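Long-range contact in aspartate--tRNA(Asp/Asn) ligase (Thermus thermophilus, PDB 1N9W), which activates aspartate with ATP and transfers it to both tRNA(Asp) and tRNA(Asn), working as a non-discriminating class II synthetase: residues Val127-Arg141 with Ala236-Ala249. Residues are numbered along the deposited sequence; the frame is centred on the assembly and turned at random.
Sequences VQAALVRGFRRYLDR and ALLAEMLEEALNTA
Glu240 and Glu244, one turn apart, push as knobs into the surface of helix 127-141, which crosses helix 236-248 at 135° between their N-to-C directions. The axes approach to 7.3 Å where Gly134 packs on Met241, CA to CA 4.3 Å; a CB on the glycine would clash with Met241 CA. Glu240 folds over at chi2 (106°) so that its carboxylate faces NH2 of Arg141, which lies 2.7 Å from OE1 and donates a hydrogen bond to OE2 on the syn side. OE1 also rests at the edge of the Tyr138 ring, while one face of that ring takes the CA of Leu237 in a CH-pi contact. A glutamine in place of Glu240 would probably leave the Arg141 guanidinium without its opposite charge and weaken its hold across the helices. Glu244 reaches between Arg133 and Arg137 in a looser network: its OE2 is 3.3 Å from Arg133 NH1, a weak hydrogen bond with the guanidinium and carboxylate planes nearly perpendicular, and its OE1 is 3.4 Å from Arg137 NH2, also weak. Arg133 has its stronger partner in Asp140 of the second subunit, carrying the network to the dimer interface. Deeper in, Met241 SD meets the edge of the Phe135 ring 3.9 Å from CD1, a Met-aromatic contact, and Leu237 CD2 presses on CE1; Phe135 and Met241 both continue onto strand 215-222 of the catalytic sheet. The contact is thus two-sided: apolar packing seats the helix pair against the class II core, whereas acid-arginine pairing, with Arg137 and Arg141 exposed and Glu244 buried, supplies charge complementarity.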
# COMPACT_ATOMS: atom_id res chain seq x y z
N VAL B 127 -6.16 -5.83 11.98
CA VAL B 127 -5.74 -4.64 12.70
C VAL B 127 -4.56 -4.00 11.98
O VAL B 127 -4.49 -2.79 11.84
CB VAL B 127 -5.39 -5.00 14.18
CG1 VAL B 127 -4.75 -3.80 14.88
CG2 VAL B 127 -6.66 -5.42 14.92
N GLN B 128 -3.64 -4.84 11.49
CA GLN B 128 -2.47 -4.32 10.77
C GLN B 128 -2.89 -3.55 9.51
O GLN B 128 -2.31 -2.52 9.19
CB GLN B 128 -1.55 -5.46 10.35
CG GLN B 128 -0.26 -4.97 9.70
CD GLN B 128 0.63 -6.12 9.30
OE1 GLN B 128 0.56 -6.62 8.18
NE2 GLN B 128 1.47 -6.56 10.23
N ALA B 129 -3.90 -4.07 8.80
CA ALA B 129 -4.37 -3.41 7.60
C ALA B 129 -4.92 -2.05 7.97
O ALA B 129 -4.78 -1.08 7.23
CB ALA B 129 -5.44 -4.25 6.90
N ALA B 130 -5.56 -1.97 9.14
CA ALA B 130 -6.11 -0.70 9.57
C ALA B 130 -4.96 0.26 9.88
O ALA B 130 -4.97 1.40 9.42
CB ALA B 130 -7.02 -0.90 10.78
N LEU B 131 -3.96 -0.19 10.64
CA LEU B 131 -2.80 0.67 10.97
C LEU B 131 -2.12 1.25 9.73
O LEU B 131 -1.75 2.42 9.70
CB LEU B 131 -1.76 -0.11 11.78
CG LEU B 131 -2.20 -0.63 13.16
CD1 LEU B 131 -1.22 -1.67 13.65
CD2 LEU B 131 -2.32 0.54 14.14
N VAL B 132 -1.95 0.41 8.71
CA VAL B 132 -1.30 0.86 7.49
C VAL B 132 -2.19 1.87 6.74
O VAL B 132 -1.68 2.83 6.14
CB VAL B 132 -0.98 -0.35 6.58
CG1 VAL B 132 -0.44 0.11 5.24
CG2 VAL B 132 0.03 -1.25 7.28
N ARG B 133 -3.50 1.67 6.79
CA ARG B 133 -4.43 2.59 6.13
C ARG B 133 -4.29 3.96 6.80
O ARG B 133 -4.23 4.99 6.13
CB ARG B 133 -5.88 2.08 6.26
CG ARG B 133 -6.95 2.95 5.59
CD ARG B 133 -8.36 2.45 5.95
NE ARG B 133 -8.50 1.04 5.61
CZ ARG B 133 -9.01 0.10 6.40
NH1 ARG B 133 -9.47 0.42 7.61
NH2 ARG B 133 -9.04 -1.16 5.99
N GLY B 134 -4.21 3.96 8.14
CA GLY B 134 -4.05 5.20 8.88
C GLY B 134 -2.73 5.87 8.54
O GLY B 134 -2.64 7.09 8.44
N PHE B 135 -1.72 5.03 8.36
CA PHE B 135 -0.37 5.48 8.02
C PHE B 135 -0.40 6.30 6.73
O PHE B 135 0.07 7.44 6.70
CB PHE B 135 0.51 4.25 7.83
CG PHE B 135 1.92 4.56 7.43
CD1 PHE B 135 2.85 4.98 8.38
CD2 PHE B 135 2.33 4.41 6.11
CE1 PHE B 135 4.16 5.25 8.02
CE2 PHE B 135 3.65 4.67 5.74
CZ PHE B 135 4.57 5.09 6.69
N ARG B 136 -0.97 5.72 5.67
CA ARG B 136 -1.06 6.38 4.38
C ARG B 136 -1.97 7.62 4.37
O ARG B 136 -1.68 8.60 3.68
CB ARG B 136 -1.53 5.40 3.30
CG ARG B 136 -0.66 4.16 3.12
CD ARG B 136 -0.76 3.64 1.67
NE ARG B 136 -0.18 2.31 1.47
CZ ARG B 136 -0.79 1.17 1.77
NH1 ARG B 136 -2.01 1.18 2.29
NH2 ARG B 136 -0.17 0.00 1.56
N ARG B 137 -3.07 7.56 5.12
CA ARG B 137 -4.00 8.68 5.18
C ARG B 137 -3.34 9.90 5.81
O ARG B 137 -3.32 10.97 5.21
CB ARG B 137 -5.25 8.30 6.01
CG ARG B 137 -6.46 9.21 5.77
CD ARG B 137 -7.51 9.15 6.89
NE ARG B 137 -8.18 7.86 7.08
CZ ARG B 137 -8.94 7.26 6.16
NH1 ARG B 137 -9.12 7.81 4.97
NH2 ARG B 137 -9.54 6.11 6.45
N TYR B 138 -2.78 9.74 7.01
CA TYR B 138 -2.14 10.86 7.68
C TYR B 138 -1.09 11.52 6.80
O TYR B 138 -1.09 12.73 6.64
CB TYR B 138 -1.48 10.42 9.00
CG TYR B 138 -0.72 11.56 9.65
CD1 TYR B 138 -1.39 12.58 10.34
CD2 TYR B 138 0.66 11.67 9.50
CE1 TYR B 138 -0.70 13.69 10.84
CE2 TYR B 138 1.36 12.77 9.99
CZ TYR B 138 0.67 13.78 10.66
OH TYR B 138 1.34 14.88 11.12
N LEU B 139 -0.20 10.71 6.23
CA LEU B 139 0.85 11.25 5.37
C LEU B 139 0.30 11.87 4.08
O LEU B 139 0.78 12.92 3.65
CB LEU B 139 1.89 10.16 5.07
CG LEU B 139 2.67 9.66 6.30
CD1 LEU B 139 3.46 8.41 5.95
CD2 LEU B 139 3.61 10.77 6.83
N ASP B 140 -0.69 11.24 3.46
CA ASP B 140 -1.29 11.80 2.24
C ASP B 140 -1.86 13.19 2.54
O ASP B 140 -1.73 14.10 1.72
CB ASP B 140 -2.43 10.92 1.69
CG ASP B 140 -1.94 9.69 0.93
OD1 ASP B 140 -0.76 9.65 0.51
OD2 ASP B 140 -2.76 8.76 0.72
N ARG B 141 -2.51 13.35 3.69
CA ARG B 141 -3.08 14.64 4.06
C ARG B 141 -2.00 15.70 4.31
O ARG B 141 -2.30 16.90 4.27
CB ARG B 141 -3.98 14.49 5.29
CG ARG B 141 -4.78 15.74 5.63
CD ARG B 141 -5.98 15.40 6.49
NE ARG B 141 -5.57 14.54 7.59
CZ ARG B 141 -6.12 13.36 7.89
NH1 ARG B 141 -7.14 12.89 7.18
NH2 ARG B 141 -5.63 12.65 8.90
N ALA B 236 2.38 12.13 15.66
CA ALA B 236 1.08 12.44 15.08
C ALA B 236 0.66 11.29 14.17
O ALA B 236 -0.51 10.90 14.15
CB ALA B 236 1.16 13.75 14.29
N LEU B 237 1.62 10.74 13.43
CA LEU B 237 1.39 9.62 12.52
C LEU B 237 0.82 8.44 13.31
O LEU B 237 -0.20 7.87 12.93
CB LEU B 237 2.71 9.21 11.85
CG LEU B 237 2.73 7.95 10.98
CD1 LEU B 237 1.85 8.14 9.76
CD2 LEU B 237 4.17 7.65 10.56
N LEU B 238 1.49 8.08 14.40
CA LEU B 238 1.07 6.97 15.25
C LEU B 238 -0.32 7.17 15.82
O LEU B 238 -1.12 6.23 15.88
CB LEU B 238 2.05 6.77 16.40
CG LEU B 238 3.35 6.07 16.02
CD1 LEU B 238 4.41 6.36 17.07
CD2 LEU B 238 3.10 4.58 15.88
N ALA B 239 -0.61 8.39 16.26
CA ALA B 239 -1.92 8.69 16.84
C ALA B 239 -3.00 8.39 15.82
O ALA B 239 -4.05 7.83 16.15
CB ALA B 239 -1.98 10.17 17.26
N GLU B 240 -2.75 8.78 14.57
CA GLU B 240 -3.70 8.53 13.50
C GLU B 240 -3.86 7.02 13.27
O GLU B 240 -4.97 6.51 13.24
CB GLU B 240 -3.20 9.20 12.21
CG GLU B 240 -4.09 8.98 10.99
CD GLU B 240 -4.88 10.22 10.62
OE1 GLU B 240 -4.44 11.33 10.99
OE2 GLU B 240 -5.93 10.08 9.95
N MET B 241 -2.73 6.33 13.14
CA MET B 241 -2.73 4.89 12.91
C MET B 241 -3.60 4.15 13.94
O MET B 241 -4.48 3.36 13.57
CB MET B 241 -1.29 4.37 12.90
CG MET B 241 -0.48 4.86 11.69
SD MET B 241 1.32 4.63 11.92
CE MET B 241 1.40 2.94 11.68
N LEU B 242 -3.36 4.41 15.22
CA LEU B 242 -4.12 3.79 16.31
C LEU B 242 -5.60 4.15 16.25
O LEU B 242 -6.47 3.32 16.56
CB LEU B 242 -3.54 4.22 17.66
CG LEU B 242 -2.35 3.38 18.16
CD1 LEU B 242 -1.30 3.23 17.07
CD2 LEU B 242 -1.76 4.05 19.40
N GLU B 243 -5.89 5.38 15.86
CA GLU B 243 -7.26 5.87 15.76
C GLU B 243 -8.02 5.09 14.68
O GLU B 243 -9.18 4.72 14.86
CB GLU B 243 -7.25 7.35 15.41
CG GLU B 243 -8.57 8.06 15.66
CD GLU B 243 -8.86 8.18 17.14
OE1 GLU B 243 -7.92 8.54 17.89
OE2 GLU B 243 -10.01 7.93 17.55
N GLU B 244 -7.35 4.85 13.56
CA GLU B 244 -7.93 4.12 12.44
C GLU B 244 -8.29 2.70 12.86
O GLU B 244 -9.39 2.22 12.58
CB GLU B 244 -6.94 4.09 11.27
CG GLU B 244 -7.46 3.51 9.96
CD GLU B 244 -8.74 4.19 9.48
OE1 GLU B 244 -8.93 5.39 9.76
OE2 GLU B 244 -9.55 3.52 8.80
N ALA B 245 -7.37 2.04 13.57
CA ALA B 245 -7.57 0.68 14.04
C ALA B 245 -8.73 0.63 15.01
O ALA B 245 -9.56 -0.28 14.97
CB ALA B 245 -6.31 0.18 14.73
N LEU B 246 -8.78 1.62 15.89
CA LEU B 246 -9.84 1.69 16.88
C LEU B 246 -11.21 1.88 16.21
O LEU B 246 -12.19 1.28 16.62
CB LEU B 246 -9.55 2.84 17.85
CG LEU B 246 -9.76 2.60 19.34
CD1 LEU B 246 -8.95 1.39 19.82
CD2 LEU B 246 -9.33 3.84 20.09
N ASN B 247 -11.26 2.70 15.16
CA ASN B 247 -12.52 2.95 14.47
C ASN B 247 -12.94 1.90 13.44
O ASN B 247 -14.12 1.62 13.30
CB ASN B 247 -12.50 4.32 13.80
CG ASN B 247 -12.39 5.46 14.80
OD1 ASN B 247 -12.78 5.33 15.96
ND2 ASN B 247 -11.87 6.60 14.35
N THR B 248 -11.98 1.32 12.73
CA THR B 248 -12.33 0.33 11.72
C THR B 248 -12.05 -1.12 12.10
O THR B 248 -12.51 -2.03 11.41
CB THR B 248 -11.65 0.67 10.36
OG1 THR B 248 -10.22 0.60 10.49
CG2 THR B 248 -12.05 2.08 9.91
N ALA B 249 -11.33 -1.35 13.19
CA ALA B 249 -11.04 -2.72 13.63
C ALA B 249 -11.30 -2.89 15.13
O ALA B 249 -10.60 -3.65 15.82
CB ALA B 249 -9.59 -3.09 13.30